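Local coordinates for 4-alpha-glucanotransferase (Aquifex aeolicus, PDB 1TZ7), which is an amylomaltase, a glucanotransferase-family protein built around a parallel beta/alpha barrel, at residues A[149-152]-A[153-157]; A[286-289]-A[290-293]; A[454-457]-A[458-461]. One frame throughout, in Å; residues are numbered along the deposited sequence.

Interaction 1 (A[149-152]-A[153-157]); sequences SYWL and RDYAL
Trp151 and Tyr155, four residues apart, are joined through both backbone and side chain. The Tyr155 N-H donates to Trp151 O over 3.0 Å, lying in the carbonyl plane but with a bent N-H...O angle of 141°. One residue on, Ala156 N donates to Leu152 O at 2.9 Å, and this bond is nearly straight at 169°. A water adds a third polar link: it donates a hydrogen bond to Ser149 O (2.7 Å), accepts one from Asp154 N (3.0 Å) and makes a weaker bond to Asp154 OD1. It thereby bridges a carbonyl and an amide that lie too far apart to bond directly. Both backbone bonds belong to helix 149-165, and the side chains meet at spacings of three and four residues. The indole and phenol side chains run side by side in the same direction, and Tyr155 CB meets the edge of the Trp151 ring at CE3 (3.8 Å). Leu152 CB covers the centre of one indole face. Leu152 CD1 approaches Ala156 CB at 4.4 Å and also reaches the Tyr155 ring edge. On the more exposed flank the Arg153 chain, bent at chi3, turns back along Ser149, its CD 3.5 Å from Ser149 O and its NH2 3.8 Å from Ser149 CB. Asp154 OD2 forms a salt bridge with Arg179, and Tyr150 OH is hydrogen-bonded to His295. Trp151 also meets the rings of Phe84 and His295, the latter edge-to-face.

Interaction 2 (A[286-289]-A[290-293]); sequences FRWW and IRRV
Arg292 sets CD over one face of the Trp288 ring: it stands 3.8 Å from the centroid of the six-membered ring, 24° off the normal, in a CH-pi contact. Beyond CD the chain bends at chi3 (79°), bringing NH2 within 3.2 Å of Trp289 CH2, with guanidinium and indole planes 35° apart. This buried charged group is not left to the aromatics alone, since NH1 donates to Pro228 O and NH2 is also hydrogen-bonded. Four successive carbonyls, from Phe286 at the N-cap to Trp289, accept from amides four residues on. Ile290 N reaches Phe286 O at 3.0 Å in the carbonyl plane, whereas Arg291 N approaches Arg287 O (2.9 Å) from above it. Trp288 N, near the helix start, is satisfied by Glu284 OE1. Arg287 and Arg291 run side by side, their nearly coplanar guanidinium groups without contact between charged atoms (Arg287 NE to Arg291 NH2, 5.3 Å); Arg291 NH1 comes to the edge of the Trp288 ring at CD1, the two planes nearly perpendicular. Around helix 287-297, Ile290 packs on helix 334-344, Phe286 touches both that helix and helix 278-283, and the Trp289 ring meets that of Trp278 with the planes nearly parallel.

Interaction 3 (A[454-457]-A[458-461]); sequences IIQM and QDLL
The carbonyl of Gln456 receives two amides, Asp459 N at 2.9 Å from above the carbonyl plane and Leu460 N at 3.3 Å within it, where strand 452-456 gives way to the short helix 457-460, with Gln456 at the N-cap. Leu461 N closes the next turn on Met457 O (3.0 Å). Across this strand-to-helix junction the two glutamines meet obliquely, their amide planes 62° apart. Gln456 is extended, with CG anti to the backbone N (chi1 -155°), while Gln458 bends at chi2 and curls back until its OE1 lies 3.2 Å from Gln456 CG. A water couples the two amides, donating to Gln456 OE1 (2.7 Å) and accepting from Gln458 NE2 (3.2 Å). Gln458 NE2 has a second acceptor in Ala467 O, and Gln456 NE2 makes a weak hydrogen bond to Ser402 OG. Asp459 sets its CB against Ile455 CG2, and its carboxylate takes three hydrogen bonds: OD2 pairs with the hydroxyls of Thr401 and Ser402, and OD1 with the amide of Ile409. The apolar side belongs to Met457, whose chain bends at chi2 (65°) and so brings SD to 4.1 Å from Leu460 CD1; its CG lies 4.1 Å from Leu461 CD1. The junction stands at the C-terminal end of the eighth barrel strand in chain order. Ile454 and Ile455 bond through their backbones to the flanking strands 397-400 and 23-27, Met457 and Leu460 pack on Ile26 of strand 23-27, and Ile455 rests on helix 437-447.

In the fold
From the N terminus the three contacts follow in series; each joins consecutive residues, so none closes a long loop and none nests in or crosses another. Interaction 1 lies in helix 149-165, and interaction 2 in the first turns of helix 287-297, which precedes barrel strand 302-305. Their centres are 16 Å apart and they touch, Tyr150 CB lying 4.0 Å from Arg291 CD, while Phe84 contacts Trp151 and Arg292 alike. Interaction 3 lies across the chain's centre from both, with its nearest atoms about 25 Å from interaction 1 and about 19 Å from interaction 2; it ends the barrel strand between 23-27 and 397-400.

Interaction 1 (A[149-152]-A[153-157])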
# COMPACT_ATOMS: atom_id res chain seq x y z
N SER A 149 -11.98 -18.05 -3.99
CA SER A 149 -12.85 -18.19 -5.17
C SER A 149 -13.45 -16.85 -5.61
O SER A 149 -13.71 -16.64 -6.79
CB SER A 149 -13.98 -19.18 -4.87
OG SER A 149 -14.74 -18.76 -3.75
N TYR A 150 -13.68 -15.96 -4.65
CA TYR A 150 -14.38 -14.71 -4.90
C TYR A 150 -13.60 -13.74 -5.83
O TYR A 150 -14.19 -12.87 -6.47
CB TYR A 150 -14.74 -14.00 -3.56
CG TYR A 150 -13.56 -13.85 -2.60
CD1 TYR A 150 -12.89 -12.65 -2.49
CD2 TYR A 150 -13.13 -14.92 -1.82
CE1 TYR A 150 -11.82 -12.50 -1.62
CE2 TYR A 150 -12.05 -14.79 -0.94
CZ TYR A 150 -11.40 -13.57 -0.85
OH TYR A 150 -10.32 -13.42 0.01
N TRP A 151 -12.26 -13.89 -5.90
CA TRP A 151 -11.43 -13.00 -6.75
C TRP A 151 -10.48 -13.76 -7.71
O TRP A 151 -10.16 -13.26 -8.79
CB TRP A 151 -10.63 -12.02 -5.90
CG TRP A 151 -9.52 -12.65 -5.11
CD1 TRP A 151 -9.60 -13.16 -3.85
CD2 TRP A 151 -8.16 -12.84 -5.52
NE1 TRP A 151 -8.39 -13.66 -3.45
CE2 TRP A 151 -7.48 -13.47 -4.46
CE3 TRP A 151 -7.45 -12.54 -6.69
CZ2 TRP A 151 -6.13 -13.81 -4.53
CZ3 TRP A 151 -6.10 -12.87 -6.75
CH2 TRP A 151 -5.46 -13.50 -5.68
N LEU A 152 -10.02 -14.94 -7.31
CA LEU A 152 -8.86 -15.57 -7.95
C LEU A 152 -9.22 -16.27 -9.27
O LEU A 152 -8.42 -16.28 -10.20
CB LEU A 152 -8.18 -16.56 -7.01
CG LEU A 152 -6.96 -17.30 -7.57
CD1 LEU A 152 -5.91 -16.33 -8.10
CD2 LEU A 152 -6.36 -18.20 -6.51
N ARG A 153 -10.42 -16.85 -9.34
CA ARG A 153 -10.91 -17.42 -10.60
C ARG A 153 -10.93 -16.36 -11.68
O ARG A 153 -10.52 -16.60 -12.82
CB ARG A 153 -12.33 -17.99 -10.42
CG ARG A 153 -12.38 -19.28 -9.61
CD ARG A 153 -13.70 -19.49 -8.86
NE ARG A 153 -14.15 -20.88 -8.90
CZ ARG A 153 -13.60 -21.88 -8.20
NH1 ARG A 153 -14.08 -23.11 -8.31
NH2 ARG A 153 -12.57 -21.65 -7.39
N ASP A 154 -11.39 -15.16 -11.32
CA ASP A 154 -11.50 -14.06 -12.25
C ASP A 154 -10.13 -13.49 -12.60
O ASP A 154 -9.89 -13.11 -13.73
CB ASP A 154 -12.39 -12.97 -11.67
CG ASP A 154 -13.85 -13.34 -11.68
OD1 ASP A 154 -14.53 -13.16 -10.65
OD2 ASP A 154 -14.42 -13.83 -12.67
N TYR A 155 -9.23 -13.43 -11.62
CA TYR A 155 -7.93 -12.80 -11.82
C TYR A 155 -7.04 -13.66 -12.70
O TYR A 155 -6.43 -13.18 -13.63
CB TYR A 155 -7.23 -12.52 -10.50
CG TYR A 155 -5.84 -11.95 -10.69
CD1 TYR A 155 -5.66 -10.65 -11.15
CD2 TYR A 155 -4.71 -12.72 -10.45
CE1 TYR A 155 -4.38 -10.12 -11.35
CE2 TYR A 155 -3.43 -12.21 -10.64
CZ TYR A 155 -3.27 -10.91 -11.09
OH TYR A 155 -2.01 -10.39 -11.27
N ALA A 156 -6.97 -14.95 -12.38
CA ALA A 156 -6.12 -15.88 -13.12
C ALA A 156 -6.58 -16.02 -14.58
O ALA A 156 -5.77 -16.20 -15.49
CB ALA A 156 -6.10 -17.22 -12.44
N LEU A 157 -7.89 -15.95 -14.79
CA LEU A 157 -8.45 -15.99 -16.14
C LEU A 157 -8.19 -14.67 -16.87
O LEU A 157 -7.89 -14.65 -18.05
CB LEU A 157 -9.95 -16.27 -16.09
CG LEU A 157 -10.67 -16.41 -17.44
CD1 LEU A 157 -10.09 -17.57 -18.23
CD2 LEU A 157 -12.16 -16.58 -17.23
O HOH W 1 -13.16 -15.00 -8.85

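Interaction 2 (A[286-289]-A[290-293])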
# COMPACT_ATOMS: atom_id res chain seq x y z
N PHE A 286 -23.06 -2.72 -0.36
CA PHE A 286 -21.62 -2.50 -0.19
C PHE A 286 -20.83 -3.81 -0.09
O PHE A 286 -19.81 -3.87 0.57
CB PHE A 286 -21.34 -1.64 1.07
CG PHE A 286 -21.99 -0.29 1.04
CD1 PHE A 286 -23.08 -0.02 1.85
CD2 PHE A 286 -21.51 0.70 0.20
CE1 PHE A 286 -23.69 1.23 1.82
CE2 PHE A 286 -22.12 1.95 0.16
CZ PHE A 286 -23.20 2.21 0.98
N ARG A 287 -21.30 -4.85 -0.77
CA ARG A 287 -20.72 -6.19 -0.57
C ARG A 287 -19.34 -6.34 -1.23
O ARG A 287 -18.54 -7.15 -0.80
CB ARG A 287 -21.69 -7.30 -1.03
CG ARG A 287 -22.01 -7.31 -2.56
CD ARG A 287 -23.06 -8.41 -2.97
NE ARG A 287 -24.11 -8.44 -2.04
CZ ARG A 287 -25.34 -7.93 -2.16
NH1 ARG A 287 -25.84 -7.40 -3.28
NH2 ARG A 287 -26.10 -8.05 -1.12
N TRP A 288 -19.08 -5.54 -2.27
CA TRP A 288 -17.75 -5.52 -2.89
C TRP A 288 -16.72 -4.94 -1.93
O TRP A 288 -15.63 -5.48 -1.78
CB TRP A 288 -17.78 -4.70 -4.18
CG TRP A 288 -16.48 -4.69 -4.92
CD1 TRP A 288 -15.97 -5.68 -5.70
CD2 TRP A 288 -15.52 -3.63 -4.94
NE1 TRP A 288 -14.75 -5.30 -6.21
CE2 TRP A 288 -14.45 -4.04 -5.76
CE3 TRP A 288 -15.45 -2.36 -4.35
CZ2 TRP A 288 -13.33 -3.24 -6.01
CZ3 TRP A 288 -14.34 -1.56 -4.60
CH2 TRP A 288 -13.30 -2.01 -5.42
N TRP A 289 -17.08 -3.84 -1.27
CA TRP A 289 -16.20 -3.22 -0.29
C TRP A 289 -16.00 -4.13 0.93
O TRP A 289 -14.91 -4.21 1.48
CB TRP A 289 -16.75 -1.85 0.14
CG TRP A 289 -16.18 -0.73 -0.65
CD1 TRP A 289 -16.80 -0.02 -1.64
CD2 TRP A 289 -14.86 -0.20 -0.54
NE1 TRP A 289 -15.95 0.93 -2.14
CE2 TRP A 289 -14.75 0.84 -1.49
CE3 TRP A 289 -13.75 -0.48 0.27
CZ2 TRP A 289 -13.58 1.59 -1.65
CZ3 TRP A 289 -12.59 0.26 0.11
CH2 TRP A 289 -12.51 1.28 -0.84
N ILE A 290 -17.06 -4.81 1.33
CA ILE A 290 -16.97 -5.78 2.41
C ILE A 290 -16.00 -6.90 2.05
O ILE A 290 -15.18 -7.31 2.87
CB ILE A 290 -18.37 -6.36 2.72
CG1 ILE A 290 -19.21 -5.32 3.46
CG2 ILE A 290 -18.24 -7.66 3.56
CD1 ILE A 290 -20.69 -5.60 3.43
N ARG A 291 -16.09 -7.40 0.82
CA ARG A 291 -15.18 -8.45 0.35
C ARG A 291 -13.73 -7.96 0.30
O ARG A 291 -12.81 -8.72 0.60
CB ARG A 291 -15.62 -8.96 -1.03
CG ARG A 291 -16.79 -9.96 -0.98
CD ARG A 291 -16.83 -10.93 -2.15
NE ARG A 291 -16.85 -10.24 -3.44
CZ ARG A 291 -17.94 -9.71 -4.00
NH1 ARG A 291 -17.85 -9.10 -5.18
NH2 ARG A 291 -19.12 -9.78 -3.39
N ARG A 292 -13.53 -6.69 -0.07
CA ARG A 292 -12.19 -6.08 -0.06
C ARG A 292 -11.59 -6.11 1.34
O ARG A 292 -10.42 -6.41 1.52
CB ARG A 292 -12.26 -4.62 -0.53
CG ARG A 292 -12.13 -4.43 -1.99
CD ARG A 292 -11.77 -3.01 -2.39
NE ARG A 292 -10.34 -2.73 -2.21
CZ ARG A 292 -9.79 -1.53 -2.33
NH1 ARG A 292 -8.48 -1.38 -2.16
NH2 ARG A 292 -10.54 -0.47 -2.62
N VAL A 293 -12.41 -5.77 2.33
CA VAL A 293 -11.94 -5.67 3.71
C VAL A 293 -11.65 -7.05 4.26
O VAL A 293 -10.59 -7.28 4.83
CB VAL A 293 -12.97 -4.93 4.60
CG1 VAL A 293 -12.59 -5.04 6.08
CG2 VAL A 293 -13.08 -3.47 4.18

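Interaction 3 (A[454-457]-A[458-461])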
# COMPACT_ATOMS: atom_id res chain seq x y z
N ILE A 454 4.76 5.99 14.22
CA ILE A 454 5.41 5.27 13.12
C ILE A 454 6.57 6.08 12.57
O ILE A 454 6.40 7.24 12.20
CB ILE A 454 4.40 4.95 12.00
CG1 ILE A 454 3.20 4.16 12.56
CG2 ILE A 454 5.08 4.17 10.86
CD1 ILE A 454 3.42 2.67 12.63
N ILE A 455 7.74 5.46 12.53
CA ILE A 455 8.93 6.07 11.94
C ILE A 455 9.17 5.48 10.55
O ILE A 455 9.26 4.27 10.41
CB ILE A 455 10.17 5.79 12.83
CG1 ILE A 455 9.89 6.19 14.29
CG2 ILE A 455 11.39 6.51 12.30
CD1 ILE A 455 10.85 5.58 15.28
N GLN A 456 9.28 6.33 9.53
CA GLN A 456 9.73 5.86 8.23
C GLN A 456 11.18 5.39 8.33
O GLN A 456 12.00 6.03 8.97
CB GLN A 456 9.59 6.95 7.14
CG GLN A 456 9.45 6.36 5.73
CD GLN A 456 9.35 7.41 4.62
OE1 GLN A 456 9.13 7.06 3.46
NE2 GLN A 456 9.53 8.67 4.97
N MET A 457 11.48 4.26 7.70
CA MET A 457 12.78 3.62 7.86
C MET A 457 13.91 4.58 7.49
O MET A 457 14.94 4.60 8.14
CB MET A 457 12.86 2.35 7.00
CG MET A 457 14.13 1.54 7.22
SD MET A 457 14.23 0.85 8.89
CE MET A 457 15.55 -0.32 8.69
N GLN A 458 13.69 5.38 6.44
CA GLN A 458 14.70 6.33 5.96
C GLN A 458 15.08 7.34 7.05
O GLN A 458 16.22 7.82 7.08
CB GLN A 458 14.17 7.09 4.73
CG GLN A 458 14.04 6.22 3.48
CD GLN A 458 12.62 5.71 3.27
OE1 GLN A 458 11.99 5.23 4.20
NE2 GLN A 458 12.12 5.83 2.05
N ASP A 459 14.13 7.68 7.91
CA ASP A 459 14.38 8.59 9.03
C ASP A 459 15.22 7.92 10.12
O ASP A 459 16.12 8.53 10.69
CB ASP A 459 13.06 9.09 9.62
CG ASP A 459 12.27 9.95 8.65
OD1 ASP A 459 12.87 10.48 7.68
OD2 ASP A 459 11.04 10.15 8.77
N LEU A 460 14.91 6.65 10.39
CA LEU A 460 15.70 5.85 11.32
C LEU A 460 17.16 5.79 10.87
O LEU A 460 18.08 5.81 11.69
CB LEU A 460 15.13 4.43 11.41
CG LEU A 460 15.14 3.75 12.79
CD1 LEU A 460 14.94 2.25 12.63
CD2 LEU A 460 16.41 4.04 13.56
N LEU A 461 17.36 5.73 9.55
CA LEU A 461 18.70 5.59 8.98
C LEU A 461 19.33 6.96 8.67
O LEU A 461 20.45 7.03 8.17
CB LEU A 461 18.64 4.74 7.71
CG LEU A 461 18.15 3.30 7.91
CD1 LEU A 461 18.00 2.58 6.58
CD2 LEU A 461 19.10 2.53 8.82
O HOH W 2 9.08 4.78 2.09